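Local coordinates for separin (Saccharomyces cerevisiae, PDB 5U1T), which cleaves the Scc1 subunit of cohesin as a caspase-like cysteine protease, setting off chromosome segregation at the onset of anaphase, at residues A[1357-1362]-A[1381-1386]; A[1133-1138]-A[1242-1247]; A[1395-1400]-A[1521-1526]; A[1562-1567]-A[1590-1595]. One frame throughout, in Å; residues are numbered along the deposited sequence.

Overall arrangement
All four contacts lie in the protease end of this elongated, mostly helical chain. Interactions 1 and 2 share a mixed sheet: strand 1353-1362 is paired in parallel with 1382-1385 in the first and lies beside 1132-1139, against which a turn packs in interaction 2. Interaction 1 is buried and the largest, joining strand bonding to side-chain hydrogen bonds; interaction 2 is buried too, but relies on aliphatic-aromatic packing. Interactions 3 and 4 are partly buried. They lie at the ends of helices and strands and meet each other where Leu1590, just after strand 1585-1589 of the six-stranded sheet, bonds to Pro1523. Interaction 4 touches interaction 1 through Ser1565, which packs against His1357 and Ser1381.

Interaction 1 (A[1357-1362]-A[1381-1386]); sequences HTFLVV and SITRVP
His1357 extends its imidazole from strand 1353-1362 to the neighbouring strand, where both ring nitrogens are hydrogen-bonded. ND1 meets Ser1381 OG at 2.5 Å, and NE2 donates to Thr1383 OG1 over 2.9 Å in a nearly straight bond (167°). Both hydroxyls sit at the ring edge. Histidine suits this place because its two nitrogens can serve two hydroxyls standing two residues apart on one strand, and the double grip fixes the ring's rotation. CG is anti to the backbone N (chi1 -176°), which starts the side chain beside its own carbonyl. The remaining edge is used as well, since CD2 lies 3.5 Å above the centre of the Phe1359 ring.

Behind these groups runs regular parallel pairing. Leu1360 uses both of its backbone polar atoms toward this partner: its N donates to Thr1383 O at 3.0 Å and its O accepts from Val1385 N at 2.8 Å. Thr1358 N and Val1362 N bond to Ser1381 O and Val1385 O, whereas the bond from Thr1383 N to Thr1358 O is weak.

Side chains alternate between the faces. On that of Leu1360, Ile1382 and Arg1384, Leu1360 CD1 packs on Ile1382 CG2 at 3.8 Å, and Val1362 CG2 lies 3.7 Å from Arg1384 CD, the aliphatic stem of a residue whose guanidinium forms a salt bridge with Glu1372. On that of Phe1359, Thr1383 and Val1385, Thr1383 OG1 is hydrogen-bonded to Gly1589 O as well as to the imidazole, and helix 1388-1397 brings Leu1391 against Phe1359 and Val1385. This is a parallel strand pair of the mixed sheet, with 1353-1362 between 1132-1139 and 1382-1385.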
# COMPACT_ATOMS: atom_id res chain seq x y z
N HIS A 1357 -33.88 30.51 -38.03
CA HIS A 1357 -33.59 30.26 -36.62
C HIS A 1357 -32.10 30.41 -36.36
O HIS A 1357 -31.29 30.24 -37.26
CB HIS A 1357 -34.07 28.86 -36.21
CG HIS A 1357 -33.89 28.56 -34.75
ND1 HIS A 1357 -34.63 29.17 -33.76
CD2 HIS A 1357 -33.05 27.70 -34.11
CE1 HIS A 1357 -34.25 28.72 -32.58
NE2 HIS A 1357 -33.29 27.83 -32.77
N THR A 1358 -31.76 30.74 -35.13
CA THR A 1358 -30.37 30.88 -34.74
C THR A 1358 -29.99 29.93 -33.63
O THR A 1358 -30.54 30.01 -32.53
CB THR A 1358 -30.07 32.30 -34.28
OG1 THR A 1358 -30.31 33.19 -35.37
CG2 THR A 1358 -28.63 32.41 -33.81
N PHE A 1359 -29.06 29.04 -33.93
CA PHE A 1359 -28.48 28.18 -32.90
C PHE A 1359 -27.22 28.84 -32.34
O PHE A 1359 -26.28 29.15 -33.07
CB PHE A 1359 -28.17 26.80 -33.46
CG PHE A 1359 -29.39 25.97 -33.74
CD1 PHE A 1359 -30.15 25.45 -32.70
CD2 PHE A 1359 -29.78 25.70 -35.04
CE1 PHE A 1359 -31.26 24.70 -32.95
CE2 PHE A 1359 -30.91 24.95 -35.30
CZ PHE A 1359 -31.65 24.45 -34.25
N LEU A 1360 -27.24 29.10 -31.03
CA LEU A 1360 -26.04 29.55 -30.32
C LEU A 1360 -25.33 28.37 -29.66
O LEU A 1360 -25.79 27.83 -28.66
CB LEU A 1360 -26.39 30.57 -29.25
CG LEU A 1360 -26.91 31.93 -29.66
CD1 LEU A 1360 -27.17 32.75 -28.42
CD2 LEU A 1360 -25.90 32.60 -30.56
N VAL A 1361 -24.21 27.98 -30.24
CA VAL A 1361 -23.34 27.03 -29.56
C VAL A 1361 -22.61 27.77 -28.45
O VAL A 1361 -21.64 28.49 -28.72
CB VAL A 1361 -22.35 26.40 -30.52
CG1 VAL A 1361 -21.45 25.42 -29.78
CG2 VAL A 1361 -23.09 25.74 -31.65
N VAL A 1362 -23.07 27.61 -27.22
CA VAL A 1362 -22.53 28.36 -26.10
C VAL A 1362 -21.59 27.51 -25.24
O VAL A 1362 -21.99 26.48 -24.67
CB VAL A 1362 -23.67 28.93 -25.23
CG1 VAL A 1362 -23.10 29.73 -24.06
CG2 VAL A 1362 -24.60 29.81 -26.09
N SER A 1381 -35.37 34.40 -32.88
CA SER A 1381 -35.67 33.04 -32.48
C SER A 1381 -34.39 32.28 -32.20
O SER A 1381 -33.63 31.97 -33.12
CB SER A 1381 -36.45 32.31 -33.55
OG SER A 1381 -36.43 30.91 -33.31
N ILE A 1382 -34.14 31.96 -30.93
CA ILE A 1382 -32.88 31.34 -30.55
C ILE A 1382 -33.03 30.18 -29.58
O ILE A 1382 -33.78 30.27 -28.59
CB ILE A 1382 -31.94 32.39 -29.89
CG1 ILE A 1382 -31.61 33.52 -30.87
CG2 ILE A 1382 -30.67 31.74 -29.37
CD1 ILE A 1382 -30.82 34.63 -30.24
N THR A 1383 -32.34 29.08 -29.85
CA THR A 1383 -32.05 28.08 -28.83
C THR A 1383 -30.53 27.96 -28.68
O THR A 1383 -29.79 28.20 -29.62
CB THR A 1383 -32.65 26.70 -29.15
OG1 THR A 1383 -32.31 26.32 -30.50
CG2 THR A 1383 -34.14 26.72 -29.00
N ARG A 1384 -30.10 27.58 -27.48
CA ARG A 1384 -28.71 27.25 -27.21
C ARG A 1384 -28.40 25.78 -27.45
O ARG A 1384 -29.27 24.92 -27.34
CB ARG A 1384 -28.35 27.59 -25.77
CG ARG A 1384 -28.49 29.03 -25.44
CD ARG A 1384 -27.71 29.30 -24.21
NE ARG A 1384 -27.92 30.66 -23.73
CZ ARG A 1384 -27.29 31.15 -22.67
NH1 ARG A 1384 -26.43 30.39 -22.01
NH2 ARG A 1384 -27.53 32.38 -22.28
N VAL A 1385 -27.15 25.50 -27.77
CA VAL A 1385 -26.70 24.13 -27.91
C VAL A 1385 -25.28 24.04 -27.33
O VAL A 1385 -24.54 25.01 -27.37
CB VAL A 1385 -26.77 23.68 -29.39
CG1 VAL A 1385 -25.55 22.92 -29.79
CG2 VAL A 1385 -28.04 22.88 -29.64
N PRO A 1386 -24.91 22.90 -26.74
CA PRO A 1386 -23.55 22.85 -26.17
C PRO A 1386 -22.44 22.50 -27.17
O PRO A 1386 -21.28 22.74 -26.84
CB PRO A 1386 -23.67 21.79 -25.08
CG PRO A 1386 -24.80 20.91 -25.50
CD PRO A 1386 -25.75 21.79 -26.26

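Interaction 2 (A[1133-1138]-A[1242-1247]); sequences NVITID and QGFFSP
Ile1135 and Phe1245 make the closest apolar contact here, crossing at a slant. The two branches of the isoleucine divide the ring's near side: CG2 touches CE1 at 3.7 Å and CD1 touches CD1 of the phenylalanine at 3.8 Å. CG1 is anti to the carbonyl carbon (chi1 -63°) and CG2 anti to the backbone N, and both branches reach the ring; a beta-branched residue can thus cover more of its neighbour than a single chain would. CG2 also comes to the edge of the Phe1244 ring, 4.4 Å from CE2, and Ile1135 CD1 lies 3.8 Å from Phe1244 O. Two residues further on, Ile1137 CD1 adds a looser contact with Phe1245 CE1 at 4.3 Å.

The aromatic pair belongs to a tight turn. Residues 1242-1244 form a short 3-10 segment, in which Phe1245 N bonds to Gln1242 O and Ser1246 N to Gly1243 O, and the turn leads into strand 1248-1249. It packs against one face of the mixed sheet, on strand 1132-1139, and both consecutive phenylalanines reach Ile1135 CG2. Lys1150 makes a cation-pi contact with Phe1244, and Phe1376 meets the ring of Phe1245.

Polar contact is slight. Asn1133 brings its amide ND2 to 3.5 Å from Ser1246 O, near the end of the turn. The hydroxyl of Ser1246 is bonded to Glu1248 N, at the start of the following strand.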
# COMPACT_ATOMS: atom_id res chain seq x y z
N ASN A 1133 -28.58 30.24 -38.92
CA ASN A 1133 -27.25 30.58 -38.46
C ASN A 1133 -26.89 29.68 -37.28
O ASN A 1133 -27.74 29.36 -36.44
CB ASN A 1133 -27.14 32.04 -38.03
CG ASN A 1133 -27.19 32.99 -39.20
OD1 ASN A 1133 -27.00 32.60 -40.35
ND2 ASN A 1133 -27.42 34.26 -38.90
N VAL A 1134 -25.63 29.26 -37.25
CA VAL A 1134 -25.10 28.56 -36.09
C VAL A 1134 -23.88 29.32 -35.65
O VAL A 1134 -22.88 29.38 -36.34
CB VAL A 1134 -24.76 27.10 -36.41
CG1 VAL A 1134 -24.74 26.31 -35.13
CG2 VAL A 1134 -25.79 26.52 -37.35
N ILE A 1135 -23.99 29.95 -34.49
CA ILE A 1135 -22.99 30.90 -34.05
C ILE A 1135 -22.40 30.45 -32.71
O ILE A 1135 -23.13 30.31 -31.73
CB ILE A 1135 -23.58 32.29 -33.92
CG1 ILE A 1135 -24.06 32.75 -35.30
CG2 ILE A 1135 -22.59 33.26 -33.34
CD1 ILE A 1135 -24.74 34.11 -35.32
N THR A 1136 -21.08 30.21 -32.68
CA THR A 1136 -20.43 29.84 -31.43
C THR A 1136 -20.00 31.12 -30.70
O THR A 1136 -19.71 32.15 -31.33
CB THR A 1136 -19.23 28.89 -31.66
OG1 THR A 1136 -18.23 29.54 -32.45
CG2 THR A 1136 -19.67 27.65 -32.42
N ILE A 1137 -20.04 31.04 -29.38
CA ILE A 1137 -19.59 32.11 -28.49
C ILE A 1137 -18.64 31.48 -27.47
O ILE A 1137 -19.01 30.59 -26.67
CB ILE A 1137 -20.76 32.81 -27.76
CG1 ILE A 1137 -21.83 33.26 -28.75
CG2 ILE A 1137 -20.26 33.98 -26.91
CD1 ILE A 1137 -22.94 34.05 -28.11
N ASP A 1138 -17.39 31.91 -27.52
CA ASP A 1138 -16.36 31.23 -26.77
C ASP A 1138 -15.42 32.26 -26.20
O ASP A 1138 -15.47 33.44 -26.57
CB ASP A 1138 -15.62 30.22 -27.65
CG ASP A 1138 -15.34 28.92 -26.94
OD1 ASP A 1138 -14.87 28.96 -25.76
OD2 ASP A 1138 -15.62 27.85 -27.56
N GLN A 1242 -21.99 43.80 -34.68
CA GLN A 1242 -23.23 43.26 -34.19
C GLN A 1242 -23.96 42.63 -35.35
O GLN A 1242 -24.86 41.86 -35.16
CB GLN A 1242 -24.08 44.34 -33.58
CG GLN A 1242 -23.46 45.04 -32.40
CD GLN A 1242 -24.46 45.86 -31.65
OE1 GLN A 1242 -25.58 45.99 -32.06
NE2 GLN A 1242 -24.05 46.40 -30.53
N GLY A 1243 -23.58 43.01 -36.55
CA GLY A 1243 -24.15 42.45 -37.77
C GLY A 1243 -23.81 41.00 -38.07
O GLY A 1243 -24.47 40.37 -38.91
N PHE A 1244 -22.79 40.48 -37.38
CA PHE A 1244 -22.41 39.07 -37.48
C PHE A 1244 -23.58 38.22 -36.99
O PHE A 1244 -23.77 37.09 -37.43
CB PHE A 1244 -21.13 38.82 -36.66
CG PHE A 1244 -20.45 37.49 -36.93
CD1 PHE A 1244 -19.67 37.31 -38.06
CD2 PHE A 1244 -20.57 36.44 -36.04
CE1 PHE A 1244 -19.03 36.11 -38.30
CE2 PHE A 1244 -19.92 35.23 -36.27
CZ PHE A 1244 -19.15 35.07 -37.40
N PHE A 1245 -24.36 38.79 -36.08
CA PHE A 1245 -25.51 38.11 -35.51
C PHE A 1245 -26.80 38.32 -36.29
O PHE A 1245 -27.82 37.69 -36.00
CB PHE A 1245 -25.73 38.56 -34.06
CG PHE A 1245 -24.70 38.04 -33.13
CD1 PHE A 1245 -24.83 36.77 -32.57
CD2 PHE A 1245 -23.58 38.81 -32.83
CE1 PHE A 1245 -23.87 36.28 -31.72
CE2 PHE A 1245 -22.61 38.33 -31.98
CZ PHE A 1245 -22.75 37.07 -31.42
N SER A 1246 -26.75 39.20 -37.28
CA SER A 1246 -27.96 39.61 -37.97
C SER A 1246 -28.61 38.45 -38.73
O SER A 1246 -27.94 37.69 -39.45
CB SER A 1246 -27.68 40.77 -38.93
OG SER A 1246 -28.72 40.89 -39.88
N PRO A 1247 -29.93 38.32 -38.55
CA PRO A 1247 -30.72 37.28 -39.21
C PRO A 1247 -31.02 37.60 -40.67
O PRO A 1247 -31.63 36.77 -41.32
CB PRO A 1247 -32.01 37.27 -38.39
CG PRO A 1247 -32.13 38.65 -37.88
CD PRO A 1247 -30.74 39.10 -37.60

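Interaction 3 (A[1395-1400]-A[1521-1526]); sequences LSRFHY and GCPMVL
Arg1397, at the end of helix 1388-1397, points its guanidinium at Gly1521, where a Schellman motif closes helix 1513-1519 and the chain turns into strand 1524-1528. That strand belongs to the six-stranded sheet of order 2-1-3-4-5-6 seen in caspase-like proteases, so the contact joins a helix following the other sheet to the turn that leads into an inner strand of the protease sheet. Arginine is long enough to span this gap. CG is anti to the backbone N (chi1 -173°) and the chain stays extended to NE, carrying the charged group outward.

The NH2 atom is modelled at a distance from Gly1521 O too short to be reliable, so a bond there remains doubtful. What can be said is that the carbonyl lies at the guanidinium edge, near its plane. Gly1521 itself has positive phi (92°), a conformation that glycine, having no CB, adopts easily. The nearby like charge of Lys1488 is probably unfavourable to the guanidinium.

Pro1523 supplies the apolar half. Its CB meets Phe1398 CE2 at 3.6 Å and CZ at 3.8 Å, while its CG is 4.1 Å from CZ. A rigid proline ring offers a compact surface to the flat aromatic one, and the two side chains lean across each other. The phenyl ring has the stem of its neighbour over one face: Arg1397 CG stands 3.8 Å above the plane, toward the rim.

In the last turn of the helix, Leu1395 O accepts two hydrogen bonds, from Phe1398 N and Tyr1400 N, which approach from opposite faces of its carbonyl plane.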
# COMPACT_ATOMS: atom_id res chain seq x y z
N LEU A 1395 -30.67 17.14 -34.68
CA LEU A 1395 -31.29 17.38 -35.98
C LEU A 1395 -31.41 16.06 -36.77
O LEU A 1395 -32.43 15.83 -37.44
CB LEU A 1395 -30.51 18.42 -36.79
CG LEU A 1395 -30.43 19.87 -36.27
CD1 LEU A 1395 -29.73 20.77 -37.26
CD2 LEU A 1395 -31.79 20.43 -35.93
N SER A 1396 -30.41 15.19 -36.70
CA SER A 1396 -30.54 13.88 -37.33
C SER A 1396 -31.71 13.08 -36.73
O SER A 1396 -32.38 12.34 -37.43
CB SER A 1396 -29.24 13.07 -37.20
OG SER A 1396 -28.40 13.31 -38.31
N ARG A 1397 -31.95 13.25 -35.44
CA ARG A 1397 -33.02 12.54 -34.75
C ARG A 1397 -34.39 12.92 -35.30
O ARG A 1397 -35.32 12.11 -35.24
CB ARG A 1397 -32.96 12.83 -33.24
CG ARG A 1397 -33.92 12.02 -32.38
CD ARG A 1397 -33.73 12.37 -30.91
NE ARG A 1397 -34.92 12.07 -30.12
CZ ARG A 1397 -35.01 12.23 -28.80
NH1 ARG A 1397 -36.14 11.93 -28.17
NH2 ARG A 1397 -33.96 12.68 -28.13
N PHE A 1398 -34.51 14.13 -35.84
CA PHE A 1398 -35.80 14.59 -36.35
C PHE A 1398 -35.70 15.04 -37.82
O PHE A 1398 -36.26 16.07 -38.22
CB PHE A 1398 -36.34 15.73 -35.47
CG PHE A 1398 -36.52 15.36 -34.01
CD1 PHE A 1398 -37.65 14.69 -33.58
CD2 PHE A 1398 -35.55 15.69 -33.07
CE1 PHE A 1398 -37.82 14.35 -32.24
CE2 PHE A 1398 -35.71 15.36 -31.73
CZ PHE A 1398 -36.85 14.68 -31.32
N HIS A 1399 -34.92 14.30 -38.59
CA HIS A 1399 -34.80 14.50 -40.01
C HIS A 1399 -34.77 15.95 -40.42
O HIS A 1399 -35.37 16.32 -41.39
CB HIS A 1399 -35.94 13.79 -40.71
CG HIS A 1399 -36.07 12.36 -40.31
ND1 HIS A 1399 -36.94 11.95 -39.33
CD2 HIS A 1399 -35.45 11.26 -40.76
CE1 HIS A 1399 -36.85 10.65 -39.19
NE2 HIS A 1399 -35.95 10.20 -40.05
N TYR A 1400 -34.07 16.75 -39.65
CA TYR A 1400 -33.71 18.09 -40.07
C TYR A 1400 -34.93 18.92 -40.38
O TYR A 1400 -35.01 19.57 -41.40
CB TYR A 1400 -32.78 18.03 -41.26
CG TYR A 1400 -31.46 17.43 -40.92
CD1 TYR A 1400 -30.56 18.09 -40.14
CD2 TYR A 1400 -31.12 16.17 -41.37
CE1 TYR A 1400 -29.35 17.53 -39.82
CE2 TYR A 1400 -29.91 15.61 -41.05
CZ TYR A 1400 -29.04 16.31 -40.27
OH TYR A 1400 -27.85 15.77 -39.95
N GLY A 1521 -31.38 12.66 -23.65
CA GLY A 1521 -32.01 12.60 -24.96
C GLY A 1521 -33.19 13.54 -25.08
O GLY A 1521 -33.98 13.44 -26.01
N CYS A 1522 -33.31 14.45 -24.12
CA CYS A 1522 -34.22 15.59 -24.23
C CYS A 1522 -33.78 16.42 -25.44
O CYS A 1522 -32.58 16.69 -25.59
CB CYS A 1522 -34.20 16.43 -22.95
SG CYS A 1522 -35.40 17.79 -22.88
N PRO A 1523 -34.75 16.77 -26.31
CA PRO A 1523 -34.55 17.55 -27.52
C PRO A 1523 -34.88 19.04 -27.35
O PRO A 1523 -34.64 19.83 -28.27
CB PRO A 1523 -35.51 16.89 -28.50
CG PRO A 1523 -36.64 16.47 -27.66
CD PRO A 1523 -36.09 16.17 -26.28
N MET A 1524 -35.42 19.42 -26.20
CA MET A 1524 -35.72 20.83 -25.90
C MET A 1524 -35.94 20.96 -24.41
O MET A 1524 -36.90 20.42 -23.88
CB MET A 1524 -36.96 21.32 -26.66
CG MET A 1524 -37.22 22.84 -26.60
SD MET A 1524 -37.64 23.61 -25.01
CE MET A 1524 -39.05 22.63 -24.53
N VAL A 1525 -35.07 21.68 -23.73
CA VAL A 1525 -35.22 21.86 -22.30
C VAL A 1525 -35.08 23.34 -21.96
O VAL A 1525 -34.17 24.02 -22.44
CB VAL A 1525 -34.20 21.03 -21.49
CG1 VAL A 1525 -32.78 21.30 -21.97
CG2 VAL A 1525 -34.34 21.32 -20.01
N LEU A 1526 -36.00 23.82 -21.15
CA LEU A 1526 -36.08 25.24 -20.84
C LEU A 1526 -35.98 25.47 -19.33
O LEU A 1526 -36.77 24.92 -18.57
CB LEU A 1526 -37.40 25.79 -21.40
CG LEU A 1526 -37.75 27.28 -21.35
CD1 LEU A 1526 -38.83 27.60 -22.41
CD2 LEU A 1526 -38.24 27.68 -19.96

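Interaction 4 (A[1562-1567]-A[1590-1595]); sequences LSVSYA and LPIKFV
The N-terminal end of helix 1564-1571 is set against strand 1592-1594, with Ser1563 and Val1564 meeting the backbone of Ile1592. Val1564 N donates to Ile1592 O at 2.7 Å, reaching the oxygen nearly along the C=O axis. Beside it Ser1563 CA comes within 3.2 Å of the same oxygen in a CA-H...O contact, so that the carbonyl takes one hydrogen bond, with the CA of the N-cap residue alongside.

Serine suits the N-cap position because its short side chain lets the hydroxyl reach the amide three residues on. OG lies between the backbone N and the carbonyl carbon (chi1 70°) and accepts from Tyr1566 N at 3.3 Å. Two amides of the first turn, for which no preceding turn supplies a carbonyl, are therefore satisfied, one by the serine and one by the strand.

The rest is packing. Val1564 CB rests 3.8 Å from Ile1592 CG1, and its CG1 lies 4.0 Å from Pro1591 CA; the beta-branched Val1564 and Ile1592 pack together between helix and strand. Ser1565 OG lies 3.5 Å from Pro1591 CB and also makes a weak hydrogen bond with Ile1382 O. At the partly exposed margin the aliphatic part of Lys1593 runs along the backbone at Leu1562, with CG 3.9 Å from Leu1562 O, before the chain bends at chi3 and takes the amine away.

Ile1592 also packs on Leu1404 and Val1406 of strand 1404-1406, which pairs in parallel with 1592-1594. The arrangement is a serine N-cap, here supplemented by a carbonyl from a strand near the C-terminus that serves the helix's first amide.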
# COMPACT_ATOMS: atom_id res chain seq x y z
N LEU A 1562 -47.05 30.32 -31.48
CA LEU A 1562 -45.62 30.61 -31.56
C LEU A 1562 -44.78 29.39 -31.17
O LEU A 1562 -45.19 28.55 -30.37
CB LEU A 1562 -45.25 31.80 -30.65
CG LEU A 1562 -45.88 33.16 -30.94
CD1 LEU A 1562 -45.44 34.24 -29.96
CD2 LEU A 1562 -45.57 33.58 -32.35
N SER A 1563 -43.59 29.31 -31.77
CA SER A 1563 -42.55 28.39 -31.35
C SER A 1563 -42.07 28.71 -29.94
O SER A 1563 -42.25 29.83 -29.47
CB SER A 1563 -41.37 28.45 -32.33
OG SER A 1563 -40.68 29.68 -32.21
N VAL A 1564 -41.43 27.75 -29.27
CA VAL A 1564 -40.93 27.97 -27.91
C VAL A 1564 -39.95 29.14 -27.90
O VAL A 1564 -39.83 29.85 -26.91
CB VAL A 1564 -40.26 26.68 -27.31
CG1 VAL A 1564 -38.82 26.51 -27.83
CG2 VAL A 1564 -40.26 26.72 -25.79
N SER A 1565 -39.29 29.36 -29.03
CA SER A 1565 -38.30 30.42 -29.14
C SER A 1565 -38.93 31.80 -29.17
O SER A 1565 -38.72 32.61 -28.26
CB SER A 1565 -37.45 30.21 -30.38
OG SER A 1565 -36.59 29.10 -30.21
N TYR A 1566 -39.70 32.07 -30.22
CA TYR A 1566 -40.41 33.34 -30.32
C TYR A 1566 -41.28 33.56 -29.09
O TYR A 1566 -41.37 34.68 -28.57
CB TYR A 1566 -41.27 33.42 -31.60
CG TYR A 1566 -40.50 33.52 -32.92
CD1 TYR A 1566 -39.75 34.66 -33.24
CD2 TYR A 1566 -40.54 32.49 -33.85
CE1 TYR A 1566 -39.05 34.75 -34.45
CE2 TYR A 1566 -39.85 32.58 -35.05
CZ TYR A 1566 -39.10 33.70 -35.35
OH TYR A 1566 -38.43 33.75 -36.55
N ALA A 1567 -41.91 32.49 -28.60
CA ALA A 1567 -42.82 32.58 -27.45
C ALA A 1567 -42.09 33.07 -26.21
O ALA A 1567 -42.65 33.82 -25.42
CB ALA A 1567 -43.48 31.25 -27.17
N LEU A 1590 -33.71 22.08 -29.62
CA LEU A 1590 -34.38 22.53 -30.84
C LEU A 1590 -35.66 23.32 -30.56
O LEU A 1590 -36.37 23.06 -29.60
CB LEU A 1590 -34.71 21.32 -31.72
CG LEU A 1590 -33.52 20.40 -32.01
CD1 LEU A 1590 -33.88 19.34 -33.04
CD2 LEU A 1590 -32.32 21.23 -32.46
N PRO A 1591 -35.98 24.30 -31.42
CA PRO A 1591 -37.24 25.01 -31.17
C PRO A 1591 -38.46 24.12 -31.44
O PRO A 1591 -38.49 23.34 -32.41
CB PRO A 1591 -37.16 26.19 -32.13
CG PRO A 1591 -36.32 25.70 -33.25
CD PRO A 1591 -35.31 24.78 -32.64
N ILE A 1592 -39.46 24.19 -30.57
CA ILE A 1592 -40.65 23.38 -30.76
C ILE A 1592 -41.86 24.27 -30.95
O ILE A 1592 -41.88 25.42 -30.50
CB ILE A 1592 -40.88 22.42 -29.57
CG1 ILE A 1592 -41.38 23.19 -28.34
CG2 ILE A 1592 -39.60 21.66 -29.25
CD1 ILE A 1592 -41.97 22.31 -27.26
N LYS A 1593 -42.87 23.75 -31.64
CA LYS A 1593 -44.18 24.39 -31.72
C LYS A 1593 -45.25 23.35 -31.42
O LYS A 1593 -45.12 22.18 -31.78
CB LYS A 1593 -44.40 25.04 -33.10
CG LYS A 1593 -45.63 25.92 -33.16
CD LYS A 1593 -45.63 26.82 -34.38
CE LYS A 1593 -45.92 26.06 -35.66
NZ LYS A 1593 -45.72 26.95 -36.85
N PHE A 1594 -46.30 23.75 -30.73
CA PHE A 1594 -47.37 22.80 -30.45
C PHE A 1594 -48.37 22.71 -31.61
O PHE A 1594 -48.70 23.70 -32.26
CB PHE A 1594 -48.07 23.17 -29.16
CG PHE A 1594 -47.20 23.03 -27.95
CD1 PHE A 1594 -46.48 21.87 -27.73
CD2 PHE A 1594 -47.10 24.06 -27.03
CE1 PHE A 1594 -45.67 21.74 -26.62
CE2 PHE A 1594 -46.30 23.93 -25.91
CZ PHE A 1594 -45.58 22.77 -25.71
N VAL A 1595 -48.84 21.49 -31.87
CA VAL A 1595 -49.73 21.24 -33.00
C VAL A 1595 -51.06 20.60 -32.56
O VAL A 1595 -51.12 19.85 -31.57
CB VAL A 1595 -49.05 20.32 -34.03
CG1 VAL A 1595 -47.84 21.01 -34.63
CG2 VAL A 1595 -48.67 18.98 -33.39